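Local coordinates for protein predicted sugar phosphatases of the HAD superfamily (PDB 2HX1) that probably hydrolyses phosphate esters of sugars or related metabolites as a magnesium-dependent phosphatase of the HAD superfamily, at residues Y50-D55 and Q208-A213. Residues are numbered along the deposited sequence; the frame is centred on the assembly and turned at random.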
ATOM      1  N   TYR A  50      26.370  10.495 -21.338  1.00 21.48           N
ATOM      2  CA  TYR A  50      26.673   9.835 -20.071  1.00 22.14           C
ATOM      3  C   TYR A  50      25.779   8.634 -19.959  1.00 22.44           C
ATOM      4  O   TYR A  50      24.703   8.586 -20.581  1.00 23.57           O
ATOM      5  CB  TYR A  50      26.396  10.710 -18.863  1.00 21.18           C
ATOM      6  CG  TYR A  50      27.311  11.882 -18.719  1.00 23.81           C
ATOM      7  CD1 TYR A  50      28.555  11.753 -18.101  1.00 24.85           C
ATOM      8  CD2 TYR A  50      26.931  13.137 -19.189  1.00 22.64           C
ATOM      9  CE1 TYR A  50      29.406  12.864 -17.968  1.00 26.68           C
ATOM     10  CE2 TYR A  50      27.755  14.216 -19.072  1.00 25.43           C
ATOM     11  CZ  TYR A  50      28.989  14.084 -18.465  1.00 27.13           C
ATOM     12  OH  TYR A  50      29.773  15.194 -18.347  1.00 27.04           O
ATOM     13  N   ILE A  51      26.217   7.684 -19.139  1.00 21.58           N
ATOM     14  CA  ILE A  51      25.371   6.603 -18.677  1.00 20.94           C
ATOM     15  C   ILE A  51      24.955   6.972 -17.259  1.00 21.44           C
ATOM     16  O   ILE A  51      25.811   7.295 -16.444  1.00 20.32           O
ATOM     17  CB  ILE A  51      26.134   5.241 -18.718  1.00 22.91           C
ATOM     18  CG1 ILE A  51      26.403   4.852 -20.184  1.00 28.27           C
ATOM     19  CG2 ILE A  51      25.362   4.187 -17.958  1.00 20.55           C
ATOM     20  CD1 ILE A  51      27.323   3.712 -20.391  1.00 30.14           C
ATOM     21  N   VAL A  52      23.649   6.962 -16.992  1.00 21.77           N
ATOM     22  CA  VAL A  52      23.087   7.353 -15.706  1.00 19.78           C
ATOM     23  C   VAL A  52      22.314   6.103 -15.252  1.00 21.80           C
ATOM     24  O   VAL A  52      21.310   5.719 -15.862  1.00 21.60           O
ATOM     25  CB  VAL A  52      22.159   8.559 -15.841  1.00 18.36           C
ATOM     26  CG1 VAL A  52      21.551   8.903 -14.515  1.00 19.28           C
ATOM     27  CG2 VAL A  52      22.931   9.728 -16.437  1.00 17.82           C
ATOM     28  N   THR A  53      22.825   5.468 -14.204  1.00 19.21           N
ATOM     29  CA  THR A  53      22.403   4.159 -13.815  1.00 18.85           C
ATOM     30  C   THR A  53      22.190   4.097 -12.306  1.00 19.19           C
ATOM     31  O   THR A  53      22.947   4.728 -11.533  1.00 19.46           O
ATOM     32  CB  THR A  53      23.468   3.134 -14.225  1.00 19.15           C
ATOM     33  OG1 THR A  53      23.049   1.810 -13.847  1.00 21.03           O
ATOM     34  CG2 THR A  53      24.815   3.446 -13.579  1.00 21.35           C
ATOM     35  N   ASN A  54      21.153   3.363 -11.910  1.00 20.98           N
ATOM     36  CA  ASN A  54      20.880   3.039 -10.509  1.00 24.26           C
ATOM     37  C   ASN A  54      21.637   1.790 -10.014  1.00 25.97           C
ATOM     38  O   ASN A  54      21.342   1.260  -8.957  1.00 30.44           O
ATOM     39  CB  ASN A  54      19.367   2.848 -10.291  1.00 23.71           C
ATOM     40  CG  ASN A  54      18.611   4.156 -10.278  1.00 27.29           C
ATOM     41  OD1 ASN A  54      19.210   5.231 -10.438  1.00 18.88           O
ATOM     42  ND2 ASN A  54      17.278   4.082 -10.095  1.00 20.07           N
ATOM     43  N   ASP A  55      22.596   1.304 -10.787  1.00 29.58           N
ATOM     44  CA  ASP A  55      23.450   0.194 -10.369  1.00 31.09           C
ATOM     45  C   ASP A  55      24.567   0.696  -9.438  1.00 33.92           C
ATOM     46  O   ASP A  55      25.501   1.300  -9.920  1.00 37.43           O
ATOM     47  CB  ASP A  55      24.020  -0.468 -11.621  1.00 31.10           C
ATOM     48  CG  ASP A  55      24.809  -1.726 -11.324  1.00 31.77           C
ATOM     49  OD1 ASP A  55      25.178  -1.988 -10.155  1.00 29.36           O
ATOM     50  OD2 ASP A  55      25.053  -2.459 -12.301  1.00 30.47           O
ATOM     51  N   GLN A 208      19.516  14.191  -8.526  1.00 22.50           N
ATOM     52  CA  GLN A 208      20.896  14.544  -8.153  1.00 24.65           C
ATOM     53  C   GLN A 208      21.896  14.166  -9.212  1.00 22.45           C
ATOM     54  O   GLN A 208      22.795  14.941  -9.500  1.00 23.72           O
ATOM     55  CB  GLN A 208      21.334  13.962  -6.790  1.00 25.02           C
ATOM     56  CG  GLN A 208      20.571  14.551  -5.576  1.00 32.28           C
ATOM     57  CD  GLN A 208      21.278  14.318  -4.229  1.00 31.65           C
ATOM     58  OE1 GLN A 208      22.326  14.896  -3.973  1.00 49.59           O
ATOM     59  NE2 GLN A 208      20.693  13.476  -3.368  1.00 32.62           N
HETATM   60  N   MSE A 209      21.742  12.991  -9.808  1.00 21.88           N
HETATM   61  CA  MSE A 209      22.723  12.534 -10.795  1.00 22.64           C
HETATM   62  C   MSE A 209      22.661  13.396 -12.056  1.00 24.45           C
HETATM   63  O   MSE A 209      23.734  13.781 -12.630  1.00 24.93           O
HETATM   64  CB  MSE A 209      22.529  11.075 -11.144  1.00 21.09           C
HETATM   65  CG  MSE A 209      23.043  10.117 -10.079  1.00 26.63           C
HETATM   66 SE   MSE A 209      22.823   8.270 -10.658  0.70 22.99          SE
HETATM   67  CE  MSE A 209      20.908   8.118 -10.928  1.00 20.94           C
ATOM     68  N   PHE A 210      21.416  13.691 -12.464  1.00 21.98           N
ATOM     69  CA  PHE A 210      21.145  14.571 -13.597  1.00 22.99           C
ATOM     70  C   PHE A 210      21.802  15.910 -13.350  1.00 21.99           C
ATOM     71  O   PHE A 210      22.443  16.453 -14.220  1.00 25.37           O
ATOM     72  CB  PHE A 210      19.643  14.831 -13.793  1.00 21.77           C
ATOM     73  CG  PHE A 210      18.816  13.611 -14.152  1.00 22.43           C
ATOM     74  CD1 PHE A 210      19.330  12.565 -14.886  1.00 24.60           C
ATOM     75  CD2 PHE A 210      17.489  13.542 -13.753  1.00 25.27           C
ATOM     76  CE1 PHE A 210      18.529  11.463 -15.218  1.00 29.88           C
ATOM     77  CE2 PHE A 210      16.699  12.458 -14.059  1.00 26.57           C
ATOM     78  CZ  PHE A 210      17.215  11.409 -14.803  1.00 25.92           C
HETATM   79  N   MSE A 211      21.634  16.446 -12.157  1.00 22.95           N
HETATM   80  CA  MSE A 211      22.171  17.758 -11.835  1.00 24.31           C
HETATM   81  C   MSE A 211      23.717  17.782 -11.904  1.00 26.57           C
HETATM   82  O   MSE A 211      24.330  18.766 -12.314  1.00 28.53           O
HETATM   83  CB  MSE A 211      21.670  18.175 -10.451  1.00 24.49           C
HETATM   84  CG  MSE A 211      22.084  19.572 -10.052  1.00 32.95           C
HETATM   85 SE   MSE A 211      21.631  21.025 -11.375  0.70 42.38          SE
HETATM   86  CE  MSE A 211      19.749  21.572 -10.877  1.00 43.16           C
ATOM     87  N   PHE A 212      24.332  16.691 -11.475  1.00 26.74           N
ATOM     88  CA  PHE A 212      25.783  16.533 -11.523  1.00 25.24           C
ATOM     89  C   PHE A 212      26.305  16.561 -12.975  1.00 23.87           C
ATOM     90  O   PHE A 212      27.232  17.302 -13.302  1.00 20.54           O
ATOM     91  CB  PHE A 212      26.176  15.234 -10.785  1.00 26.82           C
ATOM     92  CG  PHE A 212      27.629  14.937 -10.847  1.00 30.01           C
ATOM     93  CD1 PHE A 212      28.520  15.652 -10.082  1.00 37.38           C
ATOM     94  CD2 PHE A 212      28.113  13.975 -11.716  1.00 36.50           C
ATOM     95  CE1 PHE A 212      29.880  15.388 -10.162  1.00 37.82           C
ATOM     96  CE2 PHE A 212      29.465  13.723 -11.822  1.00 33.39           C
ATOM     97  CZ  PHE A 212      30.349  14.412 -11.047  1.00 36.69           C
ATOM     98  N   ALA A 213      25.652  15.796 -13.848  1.00 23.48           N
ATOM     99  CA  ALA A 213      25.999  15.734 -15.266  1.00 22.62           C
ATOM    100  C   ALA A 213      25.736  17.088 -15.913  1.00 25.16           C
ATOM    101  O   ALA A 213      26.555  17.587 -16.684  1.00 25.32           O
ATOM    102  CB  ALA A 213      25.184  14.652 -15.987  1.00 20.08           C
TER
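Tyr50 lays one face of its ring over the methyl of Ala213, whose CB sits 4.3 Å from the ring centroid and 25° off the normal, a CH-pi contact. The flat ring offers a broad apolar face, and alanine suits the place opposite because its small methyl fits beneath it. Two residues on, Val52 again faces the helix. Its CG1, anti to the backbone N (chi1 178°), is set between two helix residues: it meets Met209 CE at 3.7 Å and, obliquely, CE1 of the Phe210 ring at 4.0 Å. The compact branched valine suits a buried strand and presents one methyl to both. Met209 is a selenomethionine whose flexible chain bends at chi3 (-60°), carrying SE to 3.7 Å from Thr53 O and CE to 3.4 Å from Asn54 OD1. Thr53 turns its CB away from the helix; its OG1, whose place is less certain, appears to accept from Asp55 N in an ST turn just where the strand finishes. Asn54 spends its amide on neighbouring loops, OD1 accepting from Lys204 N and ND2 donating to Asn168 O, so Met209 merely packs against an oxygen already satisfied. Strand 48-53 lies between strands 16-19 and 80-82 in the parallel sheet of the Rossmann-like HAD core; residues 50-53 run nearly antiparallel to residues 208-213 of helix 208-218, which packs on one face of that sheet, with Phe18 of strand 16-19, Ile81 of strand 80-82 and Ile86 of helix 83-94 completing the apolar layer.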